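Local coordinates for muconolactone isomerase-like protein (Thermus thermophilus, PDB 1VDH), which catalyses the last step of coproporphyrin-dependent heme b biosynthesis, the hydrogen peroxide-driven stepwise decarboxylation of Fe-coproporphyrin III by way of harderoheme, at residues Y158-P161 / A162-A166; K236-D239 / E240-R244. All coordinates share one frame; numbering follows the deposited sequence.

Contact 1 of 2, residues Y158-P161 / A162-A166; sequences YMLP and AKERA
The aliphatic part of Arg165 lies obliquely across Leu160, with Arg165 CG 3.9 Å from Leu160 CB, while Leu160 CD2 meets Glu164 CG at 4.1 Å. Arg165 begins with CG beside its own backbone N (chi1 -78°) and bends at chi3, which brings the guanidinium back over the start of the helix. There it grips Leu160 O side-on with two nitrogens: NE and NH2 of Arg165 are each 3.3 Å from that oxygen. Leu160 O lies close to the guanidinium plane, yet both donors come to it from one face of its carbonyl, NE well above that plane and NH2 less tilted. Ala162 CA sits against a guanidinium face, 3.6 Å above the plane. NH1 bonds Gln117 and NH2 also bonds the carbonyl of Glu7, tying the N-terminal arm to the same group. A leucine in place of Arg165 would probably leave Leu160 O without both side-chain donors, and Gln117 OE1 and Glu7 O without their guanidinium partner. Pro161 O receives Arg165 N at 3.2 Å, a nearly straight bond, and Glu164 N weakly. The end of Glu164 leads away from the turn, its OE2 in a salt bridge with Arg3 of a third subunit. This is a helix N-terminus with proline at the N-cap, opening helix 162-177, which also carries His172, the predicted axial ligand of the iron.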
loop_
_atom_site.group_PDB
_atom_site.type_symbol
_atom_site.label_atom_id
_atom_site.label_comp_id
_atom_site.label_asym_id
_atom_site.label_seq_id
_atom_site.Cartn_x
_atom_site.Cartn_y
_atom_site.Cartn_z
ATOM N N TYR A 158 7.680 -25.116 1.797
ATOM C CA TYR A 158 7.562 -25.916 0.587
ATOM C C TYR A 158 8.782 -26.751 0.200
ATOM O O TYR A 158 8.667 -27.668 -0.613
ATOM C CB TYR A 158 7.096 -25.036 -0.576
ATOM C CG TYR A 158 5.666 -24.574 -0.418
ATOM C CD1 TYR A 158 4.608 -25.344 -0.903
ATOM C CD2 TYR A 158 5.363 -23.377 0.237
ATOM C CE1 TYR A 158 3.277 -24.935 -0.738
ATOM C CE2 TYR A 158 4.044 -22.960 0.404
ATOM C CZ TYR A 158 3.004 -23.743 -0.085
ATOM O OH TYR A 158 1.694 -23.332 0.072
ATOM N N MET A 159 9.938 -26.448 0.788
ATOM C CA MET A 159 11.157 -27.204 0.505
ATOM C C MET A 159 11.375 -28.337 1.512
ATOM O O MET A 159 12.207 -29.216 1.298
ATOM C CB MET A 159 12.378 -26.282 0.498
ATOM C CG MET A 159 12.523 -25.441 -0.758
ATOM S SD MET A 159 12.673 -26.457 -2.253
ATOM C CE MET A 159 14.360 -27.074 -2.063
ATOM N N LEU A 160 10.612 -28.318 2.601
ATOM C CA LEU A 160 10.730 -29.335 3.644
ATOM C C LEU A 160 10.265 -30.711 3.191
ATOM O O LEU A 160 9.470 -30.831 2.259
ATOM C CB LEU A 160 9.883 -28.949 4.860
ATOM C CG LEU A 160 10.266 -27.754 5.727
ATOM C CD1 LEU A 160 9.169 -27.541 6.757
ATOM C CD2 LEU A 160 11.612 -28.007 6.403
ATOM N N PRO A 161 10.816 -31.775 3.806
ATOM C CA PRO A 161 10.417 -33.143 3.458
ATOM C C PRO A 161 8.999 -33.316 4.010
ATOM O O PRO A 161 8.642 -32.674 5.003
ATOM C CB PRO A 161 11.403 -33.999 4.258
ATOM C CG PRO A 161 12.611 -33.129 4.370
ATOM C CD PRO A 161 12.006 -31.780 4.676
ATOM N N ALA A 162 8.199 -34.175 3.384
ATOM C CA ALA A 162 6.831 -34.410 3.838
ATOM C C ALA A 162 6.797 -34.872 5.295
ATOM O O ALA A 162 5.900 -34.499 6.052
ATOM C CB ALA A 162 6.140 -35.431 2.942
ATOM N N LYS A 163 7.806 -35.645 5.687
ATOM C CA LYS A 163 7.900 -36.164 7.048
ATOM C C LYS A 163 7.999 -35.046 8.091
ATOM O O LYS A 163 7.382 -35.127 9.152
ATOM C CB LYS A 163 9.094 -37.116 7.173
ATOM C CG LYS A 163 9.155 -37.861 8.498
ATOM C CD LYS A 163 10.376 -38.769 8.569
ATOM C CE LYS A 163 10.420 -39.539 9.885
ATOM N NZ LYS A 163 9.273 -40.483 10.026
ATOM N N GLU A 164 8.784 -34.012 7.795
ATOM C CA GLU A 164 8.934 -32.889 8.719
ATOM C C GLU A 164 7.655 -32.056 8.765
ATOM O O GLU A 164 7.232 -31.614 9.835
ATOM C CB GLU A 164 10.137 -32.018 8.340
ATOM C CG GLU A 164 10.318 -30.759 9.206
ATOM C CD GLU A 164 10.572 -31.050 10.690
ATOM O OE1 GLU A 164 11.002 -32.173 11.031
ATOM O OE2 GLU A 164 10.353 -30.139 11.521
ATOM N N ARG A 165 7.034 -31.849 7.608
ATOM C CA ARG A 165 5.788 -31.090 7.561
ATOM C C ARG A 165 4.711 -31.805 8.376
ATOM O O ARG A 165 3.922 -31.164 9.075
ATOM C CB ARG A 165 5.330 -30.882 6.115
ATOM C CG ARG A 165 6.100 -29.772 5.399
ATOM C CD ARG A 165 5.566 -29.512 4.003
ATOM N NE ARG A 165 6.303 -30.252 2.979
ATOM C CZ ARG A 165 5.780 -31.218 2.235
ATOM N NH1 ARG A 165 4.512 -31.573 2.399
ATOM N NH2 ARG A 165 6.520 -31.820 1.318
ATOM N N ALA A 166 4.718 -33.135 8.320
ATOM C CA ALA A 166 3.759 -33.942 9.065
ATOM C C ALA A 166 3.943 -33.769 10.573
ATOM O O ALA A 166 2.967 -33.614 11.304
ATOM C CB ALA A 166 3.892 -35.416 8.680
#

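Contact 2 of 2, residues K236-D239 / E240-R244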
loop_
_atom_site.group_PDB
_atom_site.type_symbol
_atom_site.label_atom_id
_atom_site.label_comp_id
_atom_site.label_asym_id
_atom_site.label_seq_id
_atom_site.Cartn_x
_atom_site.Cartn_y
_atom_site.Cartn_z
ATOM N N LYS A 236 -19.937 -10.587 14.550
ATOM C CA LYS A 236 -20.967 -11.197 15.374
ATOM C C LYS A 236 -22.073 -11.685 14.445
ATOM O O LYS A 236 -22.573 -10.916 13.627
ATOM C CB LYS A 236 -21.538 -10.165 16.354
ATOM C CG LYS A 236 -22.671 -10.694 17.221
ATOM C CD LYS A 236 -23.185 -9.621 18.159
ATOM C CE LYS A 236 -24.411 -10.098 18.926
ATOM N NZ LYS A 236 -24.114 -11.278 19.776
ATOM N N TYR A 237 -22.425 -12.965 14.549
ATOM C CA TYR A 237 -23.479 -13.538 13.712
ATOM C C TYR A 237 -24.784 -12.783 13.945
ATOM O O TYR A 237 -25.145 -12.499 15.087
ATOM C CB TYR A 237 -23.680 -15.032 14.015
ATOM C CG TYR A 237 -24.789 -15.657 13.189
ATOM C CD1 TYR A 237 -24.535 -16.161 11.915
ATOM C CD2 TYR A 237 -26.107 -15.676 13.654
ATOM C CE1 TYR A 237 -25.564 -16.660 11.118
ATOM C CE2 TYR A 237 -27.147 -16.172 12.863
ATOM C CZ TYR A 237 -26.867 -16.655 11.598
ATOM O OH TYR A 237 -27.893 -17.095 10.797
ATOM N N LEU A 238 -25.473 -12.451 12.858
ATOM C CA LEU A 238 -26.736 -11.726 12.933
ATOM C C LEU A 238 -27.888 -12.538 12.356
ATOM O O LEU A 238 -27.829 -12.952 11.196
ATOM C CB LEU A 238 -26.654 -10.423 12.123
ATOM C CG LEU A 238 -25.603 -9.353 12.429
ATOM C CD1 LEU A 238 -25.614 -8.301 11.327
ATOM C CD2 LEU A 238 -25.878 -8.722 13.785
ATOM N N ASP A 239 -28.919 -12.802 13.158
ATOM C CA ASP A 239 -30.084 -13.497 12.618
ATOM C C ASP A 239 -30.928 -12.409 11.948
ATOM O O ASP A 239 -30.522 -11.240 11.930
ATOM C CB ASP A 239 -30.873 -14.282 13.688
ATOM C CG ASP A 239 -31.331 -13.429 14.873
ATOM O OD1 ASP A 239 -31.372 -12.186 14.796
ATOM O OD2 ASP A 239 -31.683 -14.033 15.906
ATOM N N GLU A 240 -32.099 -12.762 11.428
ATOM C CA GLU A 240 -32.933 -11.775 10.751
ATOM C C GLU A 240 -33.266 -10.541 11.596
ATOM O O GLU A 240 -33.111 -9.408 11.134
ATOM C CB GLU A 240 -34.213 -12.415 10.215
ATOM C CG GLU A 240 -34.944 -11.523 9.221
ATOM C CD GLU A 240 -36.232 -12.140 8.712
ATOM O OE1 GLU A 240 -36.187 -13.267 8.178
ATOM O OE2 GLU A 240 -37.289 -11.494 8.853
ATOM N N GLU A 241 -33.700 -10.758 12.836
ATOM C CA GLU A 241 -34.040 -9.648 13.725
ATOM C C GLU A 241 -32.834 -8.782 14.071
ATOM O O GLU A 241 -32.952 -7.561 14.155
ATOM C CB GLU A 241 -34.699 -10.159 15.012
ATOM C CG GLU A 241 -36.131 -10.649 14.830
ATOM C CD GLU A 241 -37.056 -9.569 14.291
ATOM O OE1 GLU A 241 -37.594 -9.748 13.177
ATOM O OE2 GLU A 241 -37.241 -8.539 14.978
ATOM N N ALA A 242 -31.681 -9.418 14.285
ATOM C CA ALA A 242 -30.456 -8.694 14.610
ATOM C C ALA A 242 -30.043 -7.787 13.449
ATOM O O ALA A 242 -29.675 -6.632 13.664
ATOM C CB ALA A 242 -29.329 -9.673 14.954
ATOM N N LEU A 243 -30.110 -8.306 12.224
ATOM C CA LEU A 243 -29.753 -7.513 11.043
ATOM C C LEU A 243 -30.730 -6.352 10.895
ATOM O O LEU A 243 -30.332 -5.224 10.583
ATOM C CB LEU A 243 -29.759 -8.377 9.776
ATOM C CG LEU A 243 -29.418 -7.667 8.457
ATOM C CD1 LEU A 243 -28.076 -6.939 8.573
ATOM C CD2 LEU A 243 -29.383 -8.680 7.317
ATOM N N ARG A 244 -32.008 -6.629 11.139
ATOM C CA ARG A 244 -33.038 -5.601 11.057
ATOM C C ARG A 244 -32.753 -4.479 12.053
ATOM O O ARG A 244 -32.800 -3.304 11.696
ATOM C CB ARG A 244 -34.429 -6.197 11.315
ATOM C CG ARG A 244 -35.519 -5.138 11.415
ATOM C CD ARG A 244 -36.881 -5.615 10.930
ATOM N NE ARG A 244 -37.535 -6.535 11.851
ATOM C CZ ARG A 244 -38.830 -6.492 12.159
ATOM N NH1 ARG A 244 -39.622 -5.566 11.631
ATOM N NH2 ARG A 244 -39.341 -7.398 12.979
#
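Asp239 caps the helix that follows it: its OD1 accepts from Ala242 N at 2.8 Å, the amide lying nearly in line with the carboxylate C-O bond. CG of Asp239 stands between its backbone N and carbonyl carbon (chi1 56°), a setting that folds the carboxylate back over the first turn. The backbone of the same residue serves as well, Asp239 O taking Leu243 N at 3.0 Å with an N-H...O angle of 166°. Asp239 therefore meets two successive amides, one through its side chain and one through its carbonyl, and its negative charge at the N-terminal end probably interacts favourably with the helix dipole. One turn along, Arg244 NH2 reaches Glu241 OE1 at 2.9 Å in a salt bridge, on the syn side of the carboxylate; the second bond, to OE2, is weak.

Apolar contacts lie beside the cap. The methyl of Ala242 is wedged between polar and apolar neighbours, its CB 3.2 Å from Asp239 OD1 and 3.8 Å from Leu238 CD2. Leu238 and Leu243 cross at about a right angle and meet through their methyls, CD1 to CD1 at 3.9 Å. Both leucines are buried and rest on Leu74 of strand 74-80, and Leu243 also touches Trp41. The backbone of Leu238 bonds that of Ile64 in strand 61-67. The turn thus takes the chain from the end of strand 227-237 into helix 240-246, which lies against helix 34-56.

In the fold
Contact 1 and contact 2 come in series along the chain, on opposite sides of its centre; their own centres are 44 Å apart and their nearest atoms about 29 Å, without touching. Each is the N-terminal start of a helix, 162-177 in the first and 240-246 in the second. The antiparallel sheet links them: strand 141-152, against which Tyr158 of contact 1 packs, pairs with strand 227-237, which leads into contact 2. Contact 1 meets two other subunits of the homopentamer and is the nearer to the predicted Fe-coproporphyrin III site; contact 2 joins the last helix to the chain's own sheet and meets another subunit through Lys236, against Leu87 of that chain.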